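Local coordinates for protein glycosyl hydrolase family 26 (Bacteroides ovatus, PDB 4ZXO) that probably hydrolyses the mannan backbone of galactomannan, acting as a family 26 beta-mannanase in galactomannan breakdown, at residues S213-V216 / E217-L220; L178-S181 / E182-K185; Y184-L187 / W188-T191; L16-L19 / K20-E23. All blocks are in the same frame, centred on the assembly; numbering follows the deposited sequence.

Contact 1 of 4, residues S213-V216 / E217-L220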
loop_
_atom_site.group_PDB
_atom_site.type_symbol
_atom_site.label_atom_id
_atom_site.label_comp_id
_atom_site.label_asym_id
_atom_site.label_seq_id
_atom_site.Cartn_x
_atom_site.Cartn_y
_atom_site.Cartn_z
ATOM N N SER A 213 11.926 -13.243 3.714
ATOM C CA SER A 213 11.410 -14.401 4.429
ATOM C C SER A 213 11.246 -15.579 3.484
ATOM O O SER A 213 10.683 -15.435 2.414
ATOM C CB SER A 213 10.040 -14.090 5.046
ATOM O OG SER A 213 10.113 -12.984 5.934
ATOM N N ASP A 214 11.712 -16.746 3.900
ATOM C CA ASP A 214 11.526 -17.940 3.076
ATOM C C ASP A 214 10.392 -18.831 3.496
ATOM O O ASP A 214 10.056 -19.753 2.782
ATOM C CB ASP A 214 12.802 -18.765 3.043
ATOM C CG ASP A 214 13.812 -18.237 2.028
ATOM O OD1 ASP A 214 13.462 -17.497 1.078
ATOM O OD2 ASP A 214 14.989 -18.620 2.158
ATOM N N THR A 215 9.791 -18.545 4.636
ATOM C CA THR A 215 8.734 -19.356 5.238
ATOM C C THR A 215 7.759 -18.457 5.970
ATOM O O THR A 215 8.055 -17.278 6.240
ATOM C CB THR A 215 9.277 -20.399 6.278
ATOM O OG1 THR A 215 9.921 -19.691 7.345
ATOM C CG2 THR A 215 10.250 -21.364 5.624
ATOM N N VAL A 216 6.604 -19.014 6.307
ATOM C CA VAL A 216 5.623 -18.286 7.112
ATOM C C VAL A 216 6.178 -17.882 8.495
ATOM O O VAL A 216 5.943 -16.769 8.959
ATOM C CB VAL A 216 4.334 -19.124 7.302
ATOM C CG1 VAL A 216 3.413 -18.422 8.321
ATOM C CG2 VAL A 216 3.629 -19.217 5.982
ATOM N N GLU A 217 6.965 -18.782 9.108
ATOM C CA GLU A 217 7.580 -18.478 10.399
ATOM C C GLU A 217 8.379 -17.174 10.309
ATOM O O GLU A 217 8.290 -16.276 11.188
ATOM C CB GLU A 217 8.492 -19.671 10.855
ATOM C CG GLU A 217 9.495 -19.349 11.982
ATOM C CD GLU A 217 10.302 -20.560 12.350
ATOM O OE1 GLU A 217 9.680 -21.615 12.467
ATOM O OE2 GLU A 217 11.548 -20.482 12.443
ATOM N N GLU A 218 9.185 -17.066 9.250
ATOM C CA GLU A 218 10.029 -15.910 9.081
ATOM C C GLU A 218 9.179 -14.670 8.793
ATOM O O GLU A 218 9.440 -13.585 9.284
ATOM C CB GLU A 218 11.031 -16.132 7.954
ATOM C CG GLU A 218 12.109 -17.193 8.307
ATOM C CD GLU A 218 12.741 -17.762 7.052
ATOM O OE1 GLU A 218 13.369 -16.978 6.258
ATOM O OE2 GLU A 218 12.592 -19.000 6.851
ATOM N N TYR A 219 8.176 -14.840 7.936
ATOM C CA TYR A 219 7.318 -13.728 7.586
ATOM C C TYR A 219 6.665 -13.132 8.796
ATOM O O TYR A 219 6.519 -11.906 8.867
ATOM C CB TYR A 219 6.253 -14.230 6.571
ATOM C CG TYR A 219 5.211 -13.209 6.158
ATOM C CD1 TYR A 219 5.442 -12.333 5.085
ATOM C CD2 TYR A 219 3.984 -13.165 6.796
ATOM C CE1 TYR A 219 4.462 -11.408 4.699
ATOM C CE2 TYR A 219 3.025 -12.245 6.439
ATOM C CZ TYR A 219 3.258 -11.360 5.396
ATOM O OH TYR A 219 2.296 -10.446 5.042
ATOM N N LEU A 220 6.249 -13.995 9.719
ATOM C CA LEU A 220 5.548 -13.518 10.912
ATOM C C LEU A 220 6.438 -13.216 12.102
ATOM O O LEU A 220 5.905 -12.948 13.193
ATOM C CB LEU A 220 4.497 -14.550 11.349
ATOM C CG LEU A 220 3.389 -14.750 10.299
ATOM C CD1 LEU A 220 2.382 -15.831 10.827
ATOM C CD2 LEU A 220 2.652 -13.433 10.058
#
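The carboxylate of E218 takes two donors on the same face. D214 N stands steeply above the carboxylate plane and gives OE1 a nearly straight hydrogen bond of 2.9 Å. The T215 hydroxyl donates from OG1 to OE2 at 2.8 Å, again from above the plane, and the T215 methyl CG2 is 3.5 Å from OE2. T215 is the N-cap of helix 216-219. With chi1 at 61°, OG1 sits between its own backbone N and carbonyl carbon and accepts a weak capping bond of 3.3 Å from E218 N. E218 meets the T215 hydroxyl twice, weakly through its N-H and firmly through its carboxylate; because its other oxygen takes the amide of D214 and not that of the N-cap residue, this is not a capping box. With an alanine in place of E218, D214 N and the T215 hydroxyl would probably lose their acceptor, and the hydroxyl would be freer to turn. The D214 carboxylate may repel that of E218 slightly, though K250 forms a salt bridge with D214 OD1. V216 CG1 lies alongside L220 CD1, one turn further on, at 3.7 Å. This short helix follows strand 203-207 of the barrel and packs on helix 241-262: V216 meets E257, Y219 meets I254 and L255, and L220 meets H262. The Y219 ring meets Y207 edge-to-face, and its hydroxyl bonds to G233 O on strand 231-235.

Contact 2 of 4, residues L178-S181 / E182-K185. With PO4 (phosphate ion), chain C.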
loop_
_atom_site.group_PDB
_atom_site.type_symbol
_atom_site.label_atom_id
_atom_site.label_comp_id
_atom_site.label_asym_id
_atom_site.label_seq_id
_atom_site.Cartn_x
_atom_site.Cartn_y
_atom_site.Cartn_z
ATOM N N LEU A 178 18.049 -2.792 12.386
ATOM C CA LEU A 178 18.023 -1.518 13.082
ATOM C C LEU A 178 17.194 -1.550 14.324
ATOM O O LEU A 178 17.038 -0.524 14.987
ATOM C CB LEU A 178 17.511 -0.437 12.139
ATOM C CG LEU A 178 18.593 -0.253 11.063
ATOM C CD1 LEU A 178 18.256 -1.027 9.774
ATOM C CD2 LEU A 178 18.993 1.186 10.868
ATOM N N CYS A 179 16.631 -2.716 14.653
ATOM C CA CYS A 179 15.826 -2.823 15.880
ATOM C C CYS A 179 15.528 -4.274 16.148
ATOM O O CYS A 179 15.682 -5.106 15.249
ATOM C CB CYS A 179 14.498 -2.020 15.770
ATOM S SG CYS A 179 13.386 -2.571 14.390
ATOM N N SER A 180 15.091 -4.575 17.357
ATOM C CA SER A 180 14.670 -5.948 17.696
ATOM C C SER A 180 13.246 -6.205 17.248
ATOM O O SER A 180 12.494 -5.261 16.921
ATOM C CB SER A 180 14.767 -6.171 19.204
ATOM O OG SER A 180 13.760 -5.435 19.896
ATOM N N SER A 181 12.876 -7.473 17.271
ATOM C CA SER A 181 11.513 -7.862 16.943
ATOM C C SER A 181 10.499 -7.195 17.879
ATOM O O SER A 181 9.452 -6.745 17.433
ATOM C CB SER A 181 11.380 -9.379 17.008
ATOM O OG SER A 181 10.061 -9.768 16.729
ATOM N N GLU A 182 10.799 -7.129 19.171
ATOM C CA GLU A 182 9.891 -6.532 20.126
ATOM C C GLU A 182 9.807 -5.030 19.964
ATOM O O GLU A 182 8.710 -4.464 20.101
ATOM C CB GLU A 182 10.309 -6.883 21.565
ATOM C CG GLU A 182 9.874 -8.315 21.897
ATOM C CD GLU A 182 8.372 -8.657 21.543
ATOM O OE1 GLU A 182 7.435 -7.907 21.937
ATOM O OE2 GLU A 182 8.141 -9.698 20.847
ATOM N N GLN A 183 10.943 -4.385 19.697
ATOM C CA GLN A 183 10.918 -2.961 19.421
ATOM C C GLN A 183 10.049 -2.645 18.191
ATOM O O GLN A 183 9.234 -1.700 18.185
ATOM C CB GLN A 183 12.334 -2.438 19.192
ATOM C CG GLN A 183 13.108 -2.313 20.519
ATOM C CD GLN A 183 14.586 -2.020 20.307
ATOM O OE1 GLN A 183 15.186 -2.378 19.276
ATOM N NE2 GLN A 183 15.173 -1.343 21.268
ATOM N N TYR A 184 10.246 -3.427 17.118
ATOM C CA TYR A 184 9.462 -3.223 15.902
ATOM C C TYR A 184 7.946 -3.406 16.185
ATOM O O TYR A 184 7.096 -2.617 15.712
ATOM C CB TYR A 184 9.932 -4.194 14.810
ATOM C CG TYR A 184 9.134 -4.035 13.543
ATOM C CD1 TYR A 184 9.411 -3.020 12.601
ATOM C CD2 TYR A 184 8.051 -4.899 13.294
ATOM C CE1 TYR A 184 8.616 -2.868 11.428
ATOM C CE2 TYR A 184 7.280 -4.737 12.151
ATOM C CZ TYR A 184 7.595 -3.739 11.224
ATOM O OH TYR A 184 6.774 -3.628 10.135
ATOM N N LYS A 185 7.601 -4.472 16.923
ATOM C CA LYS A 185 6.178 -4.679 17.244
ATOM C C LYS A 185 5.665 -3.519 18.051
ATOM O O LYS A 185 4.507 -3.171 17.911
ATOM C CB LYS A 185 5.942 -5.988 18.019
ATOM C CG LYS A 185 6.225 -7.232 17.173
ATOM C CD LYS A 185 6.114 -8.494 17.993
ATOM C CE LYS A 185 6.616 -9.641 17.196
ATOM N NZ LYS A 185 6.619 -10.902 18.077
HETATM P P PO4 C . 19.313 -0.781 20.668
HETATM O O1 PO4 C . 19.732 -2.076 20.046
HETATM O O2 PO4 C . 18.075 -1.001 21.469
HETATM O O3 PO4 C . 20.442 -0.324 21.653
HETATM O O4 PO4 C . 19.170 0.181 19.524
#
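S180 and Q183 bind each other twice, in a capping box at the start of helix 181-197. S180 OG accepts from Q183 N at 3.0 Å, and in return the extended Q183 side chain reaches over so that OE1 takes the amide of S180 at 2.9 Å, in an almost straight bond (172°). For this, S180 holds its hydroxyl between backbone N and carbonyl carbon (chi1 71°), turned toward Q183 N. Just before the cap, C179 lays SG 3.8 Å from Y184 CB, near the plane of the tyrosine ring and at its edge. On the outer side, K185 NZ and E182 OE2 form a weak salt bridge of 3.4 Å. Further out, V122 of helix 121-125 lies against both C179 and Q183, while R222 NH1 bonds to C179 O in the loop that leads into the helix. The far end of the Q183 amide gives NE2 to phosphate O2 at 2.9 Å; the ion is probably from the crystallisation liquor. With OE1 committed to the S180 N-H and NE2 left to meet the anion, the amide has one sensible orientation, and the ion is held by this side chain and not by the capped backbone.

Contact 3 of 4, residues Y184-L187 / W188-T191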
loop_
_atom_site.group_PDB
_atom_site.type_symbol
_atom_site.label_atom_id
_atom_site.label_comp_id
_atom_site.label_asym_id
_atom_site.label_seq_id
_atom_site.Cartn_x
_atom_site.Cartn_y
_atom_site.Cartn_z
ATOM N N TYR A 184 10.246 -3.427 17.118
ATOM C CA TYR A 184 9.462 -3.223 15.902
ATOM C C TYR A 184 7.946 -3.406 16.185
ATOM O O TYR A 184 7.096 -2.617 15.712
ATOM C CB TYR A 184 9.932 -4.194 14.810
ATOM C CG TYR A 184 9.134 -4.035 13.543
ATOM C CD1 TYR A 184 9.411 -3.020 12.601
ATOM C CD2 TYR A 184 8.051 -4.899 13.294
ATOM C CE1 TYR A 184 8.616 -2.868 11.428
ATOM C CE2 TYR A 184 7.280 -4.737 12.151
ATOM C CZ TYR A 184 7.595 -3.739 11.224
ATOM O OH TYR A 184 6.774 -3.628 10.135
ATOM N N LYS A 185 7.601 -4.472 16.923
ATOM C CA LYS A 185 6.178 -4.679 17.244
ATOM C C LYS A 185 5.665 -3.519 18.051
ATOM O O LYS A 185 4.507 -3.171 17.911
ATOM C CB LYS A 185 5.942 -5.988 18.019
ATOM C CG LYS A 185 6.225 -7.232 17.173
ATOM C CD LYS A 185 6.114 -8.494 17.993
ATOM C CE LYS A 185 6.616 -9.641 17.196
ATOM N NZ LYS A 185 6.619 -10.902 18.077
ATOM N N THR A 186 6.508 -2.918 18.909
ATOM C CA THR A 186 6.071 -1.757 19.691
ATOM C C THR A 186 5.769 -0.556 18.795
ATOM O O THR A 186 4.828 0.192 19.096
ATOM C CB THR A 186 7.121 -1.380 20.732
ATOM O OG1 THR A 186 7.329 -2.519 21.566
ATOM C CG2 THR A 186 6.658 -0.202 21.601
ATOM N N LEU A 187 6.500 -0.390 17.688
ATOM C CA LEU A 187 6.138 0.679 16.731
ATOM C C LEU A 187 4.704 0.527 16.283
ATOM O O LEU A 187 3.951 1.477 16.220
ATOM C CB LEU A 187 6.985 0.666 15.469
ATOM C CG LEU A 187 8.379 1.256 15.576
ATOM C CD1 LEU A 187 9.095 1.062 14.255
ATOM C CD2 LEU A 187 8.289 2.709 16.007
ATOM N N TRP A 188 4.350 -0.693 15.933
ATOM C CA TRP A 188 3.002 -0.974 15.520
ATOM C C TRP A 188 2.002 -0.742 16.627
ATOM O O TRP A 188 0.949 -0.134 16.375
ATOM C CB TRP A 188 2.893 -2.407 15.059
ATOM C CG TRP A 188 3.288 -2.605 13.601
ATOM C CD1 TRP A 188 4.451 -3.134 13.113
ATOM C CD2 TRP A 188 2.483 -2.276 12.464
ATOM N NE1 TRP A 188 4.413 -3.170 11.738
ATOM C CE2 TRP A 188 3.206 -2.676 11.314
ATOM C CE3 TRP A 188 1.207 -1.703 12.303
ATOM C CZ2 TRP A 188 2.717 -2.494 10.022
ATOM C CZ3 TRP A 188 0.704 -1.545 10.994
ATOM C CH2 TRP A 188 1.453 -1.943 9.879
ATOM N N ARG A 189 2.307 -1.173 17.848
ATOM C CA ARG A 189 1.384 -0.920 18.933
ATOM C C ARG A 189 1.194 0.565 19.227
ATOM O O ARG A 189 0.048 1.019 19.438
ATOM C CB ARG A 189 1.854 -1.663 20.171
ATOM C CG ARG A 189 1.648 -3.184 20.005
ATOM C CD ARG A 189 1.573 -3.892 21.340
ATOM N NE ARG A 189 2.768 -3.603 22.104
ATOM C CZ ARG A 189 3.921 -4.292 22.051
ATOM N NH1 ARG A 189 4.919 -3.870 22.821
ATOM N NH2 ARG A 189 4.053 -5.403 21.293
ATOM N N MET A 190 2.282 1.337 19.218
ATOM C CA MET A 190 2.166 2.811 19.356
ATOM C C MET A 190 1.318 3.421 18.266
ATOM O O MET A 190 0.491 4.284 18.504
ATOM C CB MET A 190 3.544 3.491 19.315
ATOM C CG MET A 190 4.370 3.251 20.527
ATOM S SD MET A 190 6.129 3.628 20.232
ATOM C CE MET A 190 6.067 5.335 19.723
ATOM N N THR A 191 1.529 2.969 17.028
ATOM C CA THR A 191 0.733 3.501 15.918
ATOM C C THR A 191 -0.746 3.193 16.110
ATOM O O THR A 191 -1.603 4.074 16.011
ATOM C CB THR A 191 1.224 2.894 14.614
ATOM O OG1 THR A 191 2.636 3.170 14.446
ATOM C CG2 THR A 191 0.422 3.423 13.383
#
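L187 O is gripped twice by T191, whose hydroxyl OG1 donates to it at 2.8 Å and whose backbone N does so at 3.0 Å, the two arriving from opposite faces of the carbonyl plane. T191 OG1 in turn accepts from W164 NE1, which fixes the turn of the hydroxyl. On another side of the helix, W188 lies alongside Y184, both rings pointing the same way. The indole NE1 donates to Y184 OH at 2.9 Å, the oxygen lying close to the indole plane. The rings form an offset edge-to-face pair, with planes 72° apart and the edge of W188 directed to the tyrosine face; Y184 CE2 comes within 3.4 Å of W188 CD1. The tyrosine reaches this place because its CG lies opposite the backbone N (chi1 179°), which carries the ring out beside the W188 indole. Its hydroxyl passes the chain on, donating to W164 O. A phenylalanine in place of Y184 would probably cost W188 NE1 its acceptor and W164 O this donor, and leave the indole freer to shift. On the outer face R189 folds back at chi3, laying one face of its guanidinium over T186 CA and K185 O. The T186 hydroxyl bonds to E182 O, and T186 CG2 lies 4.1 Å from M190 SD. Helix 181-197 lies against its neighbours: L187 meets helix 121-125 through V122 and V125, M190 and T191 meet helix 132-147, and W188 packs on W164 and P163 just beyond strand 159-162.

Contact 4 of 4, residues L16-L19 / K20-E23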
loop_
_atom_site.group_PDB
_atom_site.type_symbol
_atom_site.label_atom_id
_atom_site.label_comp_id
_atom_site.label_asym_id
_atom_site.label_seq_id
_atom_site.Cartn_x
_atom_site.Cartn_y
_atom_site.Cartn_z
ATOM N N LEU A 16 -13.306 -4.169 4.453
ATOM C CA LEU A 16 -12.620 -5.388 4.893
ATOM C C LEU A 16 -13.363 -6.636 4.472
ATOM O O LEU A 16 -12.759 -7.586 3.975
ATOM C CB LEU A 16 -12.433 -5.408 6.403
ATOM C CG LEU A 16 -11.648 -6.579 6.967
ATOM C CD1 LEU A 16 -10.258 -6.703 6.293
ATOM C CD2 LEU A 16 -11.524 -6.280 8.419
ATOM N N GLN A 17 -14.697 -6.628 4.644
ATOM C CA GLN A 17 -15.453 -7.813 4.257
ATOM C C GLN A 17 -15.350 -8.055 2.736
ATOM O O GLN A 17 -15.244 -9.184 2.310
ATOM C CB GLN A 17 -16.916 -7.704 4.739
ATOM C CG GLN A 17 -17.065 -7.848 6.282
ATOM C CD GLN A 17 -16.324 -9.076 6.961
ATOM O OE1 GLN A 17 -15.555 -8.904 7.924
ATOM N NE2 GLN A 17 -16.521 -10.266 6.437
ATOM N N ASN A 18 -15.274 -6.997 1.923
ATOM C CA ASN A 18 -15.141 -7.196 0.493
ATOM C C ASN A 18 -13.721 -7.642 0.115
ATOM O O ASN A 18 -13.559 -8.494 -0.784
ATOM C CB ASN A 18 -15.599 -5.912 -0.237
ATOM C CG ASN A 18 -17.130 -5.831 -0.292
ATOM O OD1 ASN A 18 -17.758 -6.740 -0.843
ATOM N ND2 ASN A 18 -17.718 -4.854 0.344
ATOM N N LEU A 19 -12.697 -7.159 0.827
ATOM C CA LEU A 19 -11.332 -7.682 0.592
ATOM C C LEU A 19 -11.281 -9.172 0.891
ATOM O O LEU A 19 -10.600 -9.943 0.192
ATOM C CB LEU A 19 -10.313 -6.937 1.456
ATOM C CG LEU A 19 -10.154 -5.457 1.067
ATOM C CD1 LEU A 19 -9.100 -4.773 1.972
ATOM C CD2 LEU A 19 -9.770 -5.302 -0.409
ATOM N N LYS A 20 -12.073 -9.600 1.886
ATOM C CA LYS A 20 -12.094 -11.011 2.267
ATOM C C LYS A 20 -12.819 -11.914 1.270
ATOM O O LYS A 20 -12.734 -13.121 1.392
ATOM C CB LYS A 20 -12.702 -11.187 3.663
ATOM C CG LYS A 20 -11.732 -10.761 4.742
ATOM C CD LYS A 20 -12.473 -10.696 6.076
ATOM C CE LYS A 20 -11.495 -10.244 7.203
ATOM N NZ LYS A 20 -10.504 -11.221 7.936
ATOM N N GLN A 21 -13.512 -11.368 0.285
ATOM C CA GLN A 21 -14.110 -12.269 -0.705
ATOM C C GLN A 21 -13.392 -12.165 -2.049
ATOM O O GLN A 21 -13.930 -12.488 -3.089
ATOM C CB GLN A 21 -15.609 -12.035 -0.873
ATOM C CG GLN A 21 -15.993 -10.693 -1.322
ATOM C CD GLN A 21 -17.500 -10.604 -1.533
ATOM O OE1 GLN A 21 -18.191 -11.640 -1.574
ATOM N NE2 GLN A 21 -18.028 -9.374 -1.658
ATOM N N ALA A 22 -12.120 -11.791 -1.988
ATOM C CA ALA A 22 -11.274 -11.758 -3.179
ATOM C C ALA A 22 -11.312 -13.007 -4.043
ATOM O O ALA A 22 -11.239 -12.913 -5.258
ATOM C CB ALA A 22 -9.829 -11.492 -2.765
ATOM N N GLU A 23 -11.349 -14.183 -3.420
ATOM C CA GLU A 23 -11.316 -15.407 -4.199
ATOM C C GLU A 23 -12.501 -15.413 -5.186
ATOM O O GLU A 23 -12.384 -15.883 -6.345
ATOM C CB GLU A 23 -11.332 -16.621 -3.274
ATOM C CG GLU A 23 -11.169 -17.914 -4.026
ATOM C CD GLU A 23 -10.593 -18.980 -3.135
ATOM O OE1 GLU A 23 -11.111 -19.132 -2.008
ATOM O OE2 GLU A 23 -9.612 -19.635 -3.557
#
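From L16 to A22 the backbone leaves helix 10-19 through a type I beta turn spanning L19 to A22: K20 N still bonds to L16 O at 3.0 Å, but Q21 N reaches N18 O (3.1 Å) and A22 N reaches L19 O (3.2 Å), each from well above the carbonyl plane. Two side chains bridge the same step. N18 and Q21 lie side by side, and Q21 NE2 donates to N18 OD1 at 2.8 Å. The donor is in the carbonyl plane of N18, yet the bond is bent, 130° at the hydrogen; the two amide planes stand 35° apart and N18 OD1 lies somewhat out of the Q21 amide plane. Q21 reaches it with CG between its own N and carbonyl carbon (chi1 60°) and an extended chain beyond. The other end of the N18 amide, ND2, bonds to K344 O, so both ends of that amide are held and its flip is settled. In the fold this is the step from the N-terminal helix into the short helix 22-25, which leads to strand 27-32 of the TIM barrel; L19 O also accepts from S296 OG, on the adjoining strand 295-300. On the opposite flank K20 sends its aliphatic chain back across L16, CE lying 3.7 Å from L16 CG, and it is kinked only at its last torsion. Q17 OE1 lies beside the same chain, 4.0 Å from K20 CD. P265, before strand 266-271, packs against L16, L19 and K20, and D263 meets K20 as well.

Along the chain the order is contact 4, contact 2, contact 3, contact 1. Contacts 2 and 3 share Y184 and K185 and lie on one helix, 181-197, with centres about 9 Å apart, so its cap and first turns are continuous. Contact 1 follows the next strand, 203-207, its centre about 16 Å from contact 2 and 19 Å from contact 3, with nearest atoms about 5 Å from each. Contact 4, on the N-terminal helix, is remote: centres about 23 to 30 Å from the others. All four lie within one TIM barrel: contacts 1 and 2 are helix starts that follow barrel strands, contact 3 a buried helix side and contact 4 the turn leading into the first strand.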